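Local structure of glycosyltransferase (Rickettsia africae, 7MI0) at residues 214-219 and 284-289; 290-295 and 312-317. The protein probably transfers sugar residues from an activated donor to an acceptor, as a two-domain GT-B glycosyltransferase of family 4. All coordinates share one frame; numbering follows the deposited sequence.

Contact 1 of 2, residues 214-219 and 284-289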
ATOM      1  N   ILE A 214       2.010  22.578   9.419  1.00 62.52           N
ATOM      2  CA  ILE A 214       1.189  22.028   8.346  1.00 64.87           C
ATOM      3  C   ILE A 214       0.909  20.563   8.649  1.00 63.85           C
ATOM      4  O   ILE A 214       1.839  19.774   8.847  1.00 63.73           O
ATOM      5  CB  ILE A 214       1.869  22.184   6.973  1.00 65.94           C
ATOM      6  CG1 ILE A 214       2.254  23.646   6.711  1.00 64.35           C
ATOM      7  CG2 ILE A 214       0.980  21.623   5.859  1.00 58.79           C
ATOM      8  CD1 ILE A 214       1.110  24.608   6.803  1.00 64.76           C
ATOM      9  N   ILE A 215      -0.370  20.199   8.678  1.00 62.04           N
ATOM     10  CA  ILE A 215      -0.802  18.829   8.921  1.00 58.38           C
ATOM     11  C   ILE A 215      -1.313  18.252   7.610  1.00 60.68           C
ATOM     12  O   ILE A 215      -2.286  18.757   7.040  1.00 66.53           O
ATOM     13  CB  ILE A 215      -1.886  18.762  10.005  1.00 58.08           C
ATOM     14  CG1 ILE A 215      -1.393  19.399  11.300  1.00 52.58           C
ATOM     15  CG2 ILE A 215      -2.317  17.324  10.219  1.00 57.12           C
ATOM     16  CD1 ILE A 215      -2.488  19.577  12.327  1.00 58.50           C
ATOM     17  N   LEU A 216      -0.667  17.200   7.130  1.00 55.00           N
ATOM     18  CA  LEU A 216      -1.075  16.544   5.898  1.00 56.67           C
ATOM     19  C   LEU A 216      -1.757  15.227   6.235  1.00 58.18           C
ATOM     20  O   LEU A 216      -1.165  14.371   6.901  1.00 58.28           O
ATOM     21  CB  LEU A 216       0.118  16.301   4.977  1.00 57.57           C
ATOM     22  CG  LEU A 216      -0.241  15.761   3.593  1.00 56.31           C
ATOM     23  CD1 LEU A 216      -1.027  16.803   2.806  1.00 57.47           C
ATOM     24  CD2 LEU A 216       1.017  15.343   2.849  1.00 53.41           C
ATOM     25  N   MET A 217      -3.001  15.072   5.788  1.00 58.68           N
ATOM     26  CA  MET A 217      -3.641  13.761   5.794  1.00 58.72           C
ATOM     27  C   MET A 217      -3.808  13.293   4.358  1.00 57.07           C
ATOM     28  O   MET A 217      -4.785  13.666   3.689  1.00 58.41           O
ATOM     29  CB  MET A 217      -4.992  13.794   6.506  1.00 59.37           C
ATOM     30  CG  MET A 217      -5.588  12.409   6.633  1.00 51.60           C
ATOM     31  SD  MET A 217      -7.245  12.437   7.306  1.00 72.99           S
ATOM     32  CE  MET A 217      -7.639  10.690   7.255  1.00 69.58           C
ATOM     33  N   PRO A 218      -2.884  12.505   3.830  1.00 57.48           N
ATOM     34  CA  PRO A 218      -3.022  11.946   2.475  1.00 58.14           C
ATOM     35  C   PRO A 218      -3.819  10.644   2.525  1.00 55.31           C
ATOM     36  O   PRO A 218      -3.291   9.540   2.614  1.00 57.39           O
ATOM     37  CB  PRO A 218      -1.570  11.725   2.046  1.00 55.35           C
ATOM     38  CG  PRO A 218      -0.709  11.996   3.285  1.00 54.99           C
ATOM     39  CD  PRO A 218      -1.623  12.092   4.457  1.00 54.41           C
ATOM     40  N   SER A 219      -5.136  10.785   2.501  1.00 56.59           N
ATOM     41  CA  SER A 219      -6.046   9.654   2.569  1.00 58.56           C
ATOM     42  C   SER A 219      -7.138   9.829   1.531  1.00 64.61           C
ATOM     43  O   SER A 219      -7.673  10.930   1.360  1.00 62.91           O
ATOM     44  CB  SER A 219      -6.687   9.514   3.956  1.00 59.12           C
ATOM     45  OG  SER A 219      -5.802   8.921   4.887  1.00 69.60           O
ATOM     46  N   ASN A 284       6.375  16.941  -2.859  1.00 68.15           N
ATOM     47  CA  ASN A 284       6.407  18.330  -2.414  1.00 68.05           C
ATOM     48  C   ASN A 284       5.363  18.611  -1.344  1.00 66.09           C
ATOM     49  O   ASN A 284       5.544  19.528  -0.539  1.00 66.60           O
ATOM     50  CB  ASN A 284       6.207  19.277  -3.598  1.00 69.32           C
ATOM     51  CG  ASN A 284       7.342  19.199  -4.600  1.00 77.03           C
ATOM     52  OD1 ASN A 284       7.151  18.787  -5.744  1.00 84.87           O
ATOM     53  ND2 ASN A 284       8.536  19.592  -4.171  1.00 73.45           N
ATOM     54  N   LEU A 285       4.281  17.837  -1.312  1.00 66.99           N
ATOM     55  CA  LEU A 285       3.280  18.021  -0.271  1.00 66.98           C
ATOM     56  C   LEU A 285       3.762  17.476   1.064  1.00 62.20           C
ATOM     57  O   LEU A 285       3.449  18.041   2.118  1.00 60.24           O
ATOM     58  CB  LEU A 285       1.967  17.362  -0.687  1.00 67.23           C
ATOM     59  CG  LEU A 285       0.923  18.387  -1.123  1.00 71.80           C
ATOM     60  CD1 LEU A 285      -0.209  17.736  -1.886  1.00 77.14           C
ATOM     61  CD2 LEU A 285       0.396  19.115   0.095  1.00 70.71           C
ATOM     62  N   TYR A 286       4.515  16.376   1.046  1.00 59.67           N
ATOM     63  CA  TYR A 286       5.161  15.920   2.271  1.00 56.28           C
ATOM     64  C   TYR A 286       6.184  16.943   2.750  1.00 60.64           C
ATOM     65  O   TYR A 286       6.223  17.295   3.935  1.00 59.08           O
ATOM     66  CB  TYR A 286       5.831  14.564   2.050  1.00 53.27           C
ATOM     67  CG  TYR A 286       4.907  13.363   2.087  1.00 53.50           C
ATOM     68  CD1 TYR A 286       4.383  12.899   3.288  1.00 52.42           C
ATOM     69  CD2 TYR A 286       4.588  12.668   0.925  1.00 52.16           C
ATOM     70  CE1 TYR A 286       3.554  11.791   3.327  1.00 52.17           C
ATOM     71  CE2 TYR A 286       3.761  11.561   0.956  1.00 50.44           C
ATOM     72  CZ  TYR A 286       3.248  11.128   2.157  1.00 49.63           C
ATOM     73  OH  TYR A 286       2.428  10.028   2.189  1.00 49.76           O
ATOM     74  N   GLY A 287       7.008  17.448   1.828  1.00 59.09           N
ATOM     75  CA  GLY A 287       8.074  18.357   2.206  1.00 57.63           C
ATOM     76  C   GLY A 287       7.588  19.616   2.894  1.00 63.50           C
ATOM     77  O   GLY A 287       8.280  20.154   3.764  1.00 64.11           O
ATOM     78  N   ILE A 288       6.400  20.107   2.518  1.00 64.98           N
ATOM     79  CA  ILE A 288       5.865  21.314   3.147  1.00 63.93           C
ATOM     80  C   ILE A 288       5.165  21.023   4.459  1.00 58.84           C
ATOM     81  O   ILE A 288       4.816  21.962   5.186  1.00 62.99           O
ATOM     82  CB  ILE A 288       4.872  22.073   2.245  1.00 64.25           C
ATOM     83  CG1 ILE A 288       3.605  21.244   2.011  1.00 66.43           C
ATOM     84  CG2 ILE A 288       5.532  22.461   0.931  1.00 65.99           C
ATOM     85  CD1 ILE A 288       2.528  21.980   1.240  1.00 70.43           C
ATOM     86  N   SER A 289       4.961  19.756   4.788  1.00 56.78           N
ATOM     87  CA  SER A 289       4.239  19.378   5.991  1.00 59.31           C
ATOM     88  C   SER A 289       5.209  19.052   7.119  1.00 56.19           C
ATOM     89  O   SER A 289       6.379  18.733   6.900  1.00 57.35           O
ATOM     90  CB  SER A 289       3.329  18.180   5.717  1.00 59.60           C
ATOM     91  OG  SER A 289       2.630  18.352   4.499  1.00 61.11           O
TER

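Contact 2 of 2, residues 290-295 and 312-317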
ATOM      1  N   ASP A 290       4.698  19.141   8.342  1.00 51.70           N
ATOM      2  CA  ASP A 290       5.444  18.765   9.533  1.00 50.50           C
ATOM      3  C   ASP A 290       4.887  17.531  10.226  1.00 53.45           C
ATOM      4  O   ASP A 290       5.651  16.800  10.859  1.00 55.70           O
ATOM      5  CB  ASP A 290       5.465  19.932  10.532  1.00 57.36           C
ATOM      6  CG  ASP A 290       5.863  21.251   9.886  1.00 62.39           C
ATOM      7  OD1 ASP A 290       6.944  21.312   9.258  1.00 69.01           O
ATOM      8  OD2 ASP A 290       5.087  22.226  10.000  1.00 65.31           O
ATOM      9  N   ILE A 291       3.583  17.275  10.117  1.00 54.03           N
ATOM     10  CA  ILE A 291       2.934  16.136  10.760  1.00 53.98           C
ATOM     11  C   ILE A 291       2.047  15.432   9.740  1.00 53.15           C
ATOM     12  O   ILE A 291       1.237  16.081   9.069  1.00 58.82           O
ATOM     13  CB  ILE A 291       2.104  16.576  11.979  1.00 52.54           C
ATOM     14  CG1 ILE A 291       2.996  17.245  13.024  1.00 46.27           C
ATOM     15  CG2 ILE A 291       1.361  15.390  12.579  1.00 49.71           C
ATOM     16  CD1 ILE A 291       2.223  18.063  14.032  1.00 54.59           C
ATOM     17  N   ILE A 292       2.188  14.108   9.635  1.00 52.20           N
ATOM     18  CA  ILE A 292       1.394  13.285   8.724  1.00 49.51           C
ATOM     19  C   ILE A 292       0.421  12.447   9.541  1.00 51.26           C
ATOM     20  O   ILE A 292       0.775  11.946  10.614  1.00 52.28           O
ATOM     21  CB  ILE A 292       2.281  12.378   7.851  1.00 47.05           C
ATOM     22  CG1 ILE A 292       3.427  13.177   7.237  1.00 49.15           C
ATOM     23  CG2 ILE A 292       1.458  11.746   6.748  1.00 54.39           C
ATOM     24  CD1 ILE A 292       2.969  14.265   6.305  1.00 52.64           C
ATOM     25  N   ILE A 293      -0.798  12.275   9.027  1.00 50.28           N
ATOM     26  CA  ILE A 293      -1.880  11.647   9.779  1.00 52.08           C
ATOM     27  C   ILE A 293      -2.437  10.466   8.995  1.00 56.02           C
ATOM     28  O   ILE A 293      -2.848  10.618   7.838  1.00 61.13           O
ATOM     29  CB  ILE A 293      -3.013  12.636  10.100  1.00 52.16           C
ATOM     30  CG1 ILE A 293      -2.490  13.824  10.912  1.00 52.52           C
ATOM     31  CG2 ILE A 293      -4.137  11.924  10.841  1.00 47.80           C
ATOM     32  CD1 ILE A 293      -2.037  13.474  12.312  1.00 52.08           C
ATOM     33  N   SER A 294      -2.456   9.295   9.628  1.00 54.51           N
ATOM     34  CA  SER A 294      -3.324   8.191   9.243  1.00 52.70           C
ATOM     35  C   SER A 294      -4.284   7.954  10.396  1.00 53.35           C
ATOM     36  O   SER A 294      -3.854   7.635  11.509  1.00 49.76           O
ATOM     37  CB  SER A 294      -2.541   6.917   8.940  1.00 51.13           C
ATOM     38  OG  SER A 294      -3.396   5.786   9.044  1.00 59.37           O
ATOM     39  N   ALA A 295      -5.574   8.118  10.133  1.00 58.52           N
ATOM     40  CA  ALA A 295      -6.583   8.079  11.181  1.00 54.77           C
ATOM     41  C   ALA A 295      -7.630   7.006  10.916  1.00 58.11           C
ATOM     42  O   ALA A 295      -8.767   7.120  11.377  1.00 63.77           O
ATOM     43  CB  ALA A 295      -7.245   9.446  11.332  1.00 51.78           C
ATOM     44  N   MET A 312      10.107  10.655   4.470  1.00 44.11           N
ATOM     45  CA  MET A 312      10.298  12.080   4.267  1.00 42.35           C
ATOM     46  C   MET A 312      10.726  12.809   5.535  1.00 44.56           C
ATOM     47  O   MET A 312      10.705  14.046   5.557  1.00 46.94           O
ATOM     48  CB  MET A 312       9.018  12.700   3.703  1.00 42.23           C
ATOM     49  CG  MET A 312       8.667  12.222   2.304  1.00 41.61           C
ATOM     50  SD  MET A 312       9.961  12.512   1.077  1.00 49.46           S
ATOM     51  CE  MET A 312      10.043  14.301   1.079  1.00 48.25           C
ATOM     52  N   LYS A 313      11.115  12.073   6.582  1.00 43.45           N
ATOM     53  CA  LYS A 313      11.642  12.652   7.829  1.00 49.17           C
ATOM     54  C   LYS A 313      10.599  13.523   8.532  1.00 44.11           C
ATOM     55  O   LYS A 313      10.890  14.626   8.997  1.00 44.36           O
ATOM     56  CB  LYS A 313      12.934  13.449   7.579  1.00 40.45           C
ATOM     57  CG  LYS A 313      14.147  12.621   7.169  1.00 40.13           C
ATOM     58  CD  LYS A 313      15.369  13.502   6.907  1.00 47.87           C
ATOM     59  CE  LYS A 313      16.660  12.684   6.847  1.00 55.73           C
ATOM     60  NZ  LYS A 313      17.875  13.518   6.618  1.00 65.25           N
ATOM     61  N   LYS A 314       9.375  13.009   8.630  1.00 43.63           N
ATOM     62  CA  LYS A 314       8.269  13.733   9.239  1.00 47.78           C
ATOM     63  C   LYS A 314       7.859  13.097  10.563  1.00 42.57           C
ATOM     64  O   LYS A 314       8.184  11.945  10.856  1.00 38.50           O
ATOM     65  CB  LYS A 314       7.066  13.780   8.290  1.00 45.10           C
ATOM     66  CG  LYS A 314       7.380  14.412   6.952  1.00 46.40           C
ATOM     67  CD  LYS A 314       7.928  15.820   7.140  1.00 49.78           C
ATOM     68  CE  LYS A 314       8.537  16.344   5.849  1.00 53.09           C
ATOM     69  NZ  LYS A 314       8.886  17.786   5.921  1.00 63.60           N
ATOM     70  N   LEU A 315       7.144  13.870  11.375  1.00 40.10           N
ATOM     71  CA  LEU A 315       6.482  13.310  12.544  1.00 43.83           C
ATOM     72  C   LEU A 315       5.191  12.644  12.089  1.00 48.85           C
ATOM     73  O   LEU A 315       4.331  13.294  11.484  1.00 51.07           O
ATOM     74  CB  LEU A 315       6.201  14.392  13.582  1.00 47.29           C
ATOM     75  CG  LEU A 315       7.425  15.017  14.253  1.00 45.56           C
ATOM     76  CD1 LEU A 315       6.987  15.959  15.363  1.00 46.21           C
ATOM     77  CD2 LEU A 315       8.378  13.944  14.782  1.00 40.08           C
ATOM     78  N   VAL A 316       5.061  11.349  12.367  1.00 47.63           N
ATOM     79  CA  VAL A 316       3.985  10.522  11.831  1.00 46.20           C
ATOM     80  C   VAL A 316       3.093  10.057  12.974  1.00 46.51           C
ATOM     81  O   VAL A 316       3.584   9.555  13.993  1.00 46.86           O
ATOM     82  CB  VAL A 316       4.539   9.316  11.051  1.00 46.99           C
ATOM     83  CG1 VAL A 316       3.467   8.253  10.894  1.00 45.53           C
ATOM     84  CG2 VAL A 316       5.065   9.762   9.690  1.00 41.50           C
ATOM     85  N   ILE A 317       1.785  10.212  12.793  1.00 48.05           N
ATOM     86  CA  ILE A 317       0.779   9.796  13.761  1.00 47.88           C
ATOM     87  C   ILE A 317      -0.187   8.856  13.048  1.00 51.62           C
ATOM     88  O   ILE A 317      -0.849   9.260  12.083  1.00 52.86           O
ATOM     89  CB  ILE A 317       0.039  11.005  14.351  1.00 49.84           C
ATOM     90  CG1 ILE A 317       1.014  11.945  15.054  1.00 42.76           C
ATOM     91  CG2 ILE A 317      -1.043  10.558  15.300  1.00 48.68           C
ATOM     92  CD1 ILE A 317       0.334  13.137  15.692  1.00 49.47           C
TER

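Contact 1 of 2, residues 214-219 and 284-289
In the second Rossmann-like domain of this GT-B protein, the short helix 282-287 and the turn that follows it lie on one face of the six-stranded parallel sheet, over its first strand in sequence, 214-218. The two backbones come nearest at the turn, where the CA atoms of Ile214 and Ser289 are 4.7 Å apart, and no hydrogen bond crosses between them. Leu216 makes the largest single contribution, followed by Ile214. With CG anti to the backbone N (chi1 -173°), Leu216 sends its two methyls to different parts of the helix: CD1 meets CD2 of Leu285 at 3.8 Å, the two side chains crossing at about a right angle, while CD2 lies over one face of the Tyr286 ring, towards its rim, 4.2 Å from CD1 of the tyrosine. The base of the same leucine packs against the serine, its CB 3.3 Å from OG of Ser289. That hydroxyl is turned back to the helix: OG stands beside the backbone N (chi1 -45°) and donates to the carbonyl O of Leu285 at 2.5 Å, in the carbonyl plane. A buried hydroxyl is thus satisfied within its own segment, and the strand meets it with carbon atoms. At the start of the strand, Ile214 rests CG1 on the carbonyl O of Ile288 at 3.4 Å. Further along, Pro218, the centre of an inverse gamma turn, brings CG to 3.9 Å from OH of Tyr286, whose hydroxyl is hydrogen-bonded to Glu308. Leu245 of strand 243-247 touches both leucines, and Cys202 of helix 196-205 also packs on Leu285. Such apolar packing of a helix on the central strands is characteristic of the alpha/beta/alpha layering of a Rossmann-like domain.

Contact 2 of 2, residues 290-295 and 312-317
Ile291, Ile293 and Ile317 all hold CG1 beside the backbone N and anti to the carbonyl carbon, and the pleat of the paired strands puts all three on one face of the sheet. Chi2 then places the tips: Ile293 is bent (-68°), folding CD1 towards Ile317, whereas Ile317 is extended (-178°). Ile317 is the shared partner, lying alongside each of the other two: its CD1 meets CG2 of Ile291 at 4.0 Å, and its CB receives CD1 of Ile293 at 3.8 Å. On the other face Ile292 leans CG1 across the CB of Lys314 at 3.8 Å, and its CB approaches CG2 of Val316. Between these two layers of side chains the backbones pair as parallel strands, with Ile291 opposite Leu315, Ile292 opposite Val316 and Ile293 opposite Ile317. Ile292 N donates to Leu315 O at 2.9 Å, Ile317 N to Ile292 O at 3.0 Å, and Ser294 N to Ile317 O at 2.9 Å, all nearly along the C=O axes. The ladder begins less firmly, with a weak bond from Leu315 N to Asp290 O at 3.3 Å. The strands are the two ends of a beta-alpha-beta crossover through helix 304-311, whose Ile306 covers Ser294 and Val316 on the Ile292 face. Helix 342-355 covers the opposite face, Cys352 touching both Ile291 and Ile317, while strands 214-218 and 335-337 flank the pair within the sheet.

Both contacts are buried and meet in the same sheet, their centres about 8 Å apart, but contact 1 joins the helix layer to the sheet, whereas contact 2 lies within the sheet. Contact 1 works through van der Waals packing, mostly of side chains, without a hydrogen bond across; contact 2 joins two adjacent strands edge to edge, chiefly by backbone hydrogen bonds with aliphatic packing on both faces. Strand 291-294 follows directly from the turn of contact 1 and connects the two: Leu216 N is hydrogen-bonded to Ile291 O on one side, and strand 315-319 pairs on the other. Lys314 NZ reaches back to Ser289 O, and the carboxylate of Asp290 takes Ile214 N, placing polar ties where the apolar interior gives way to partly exposed residues.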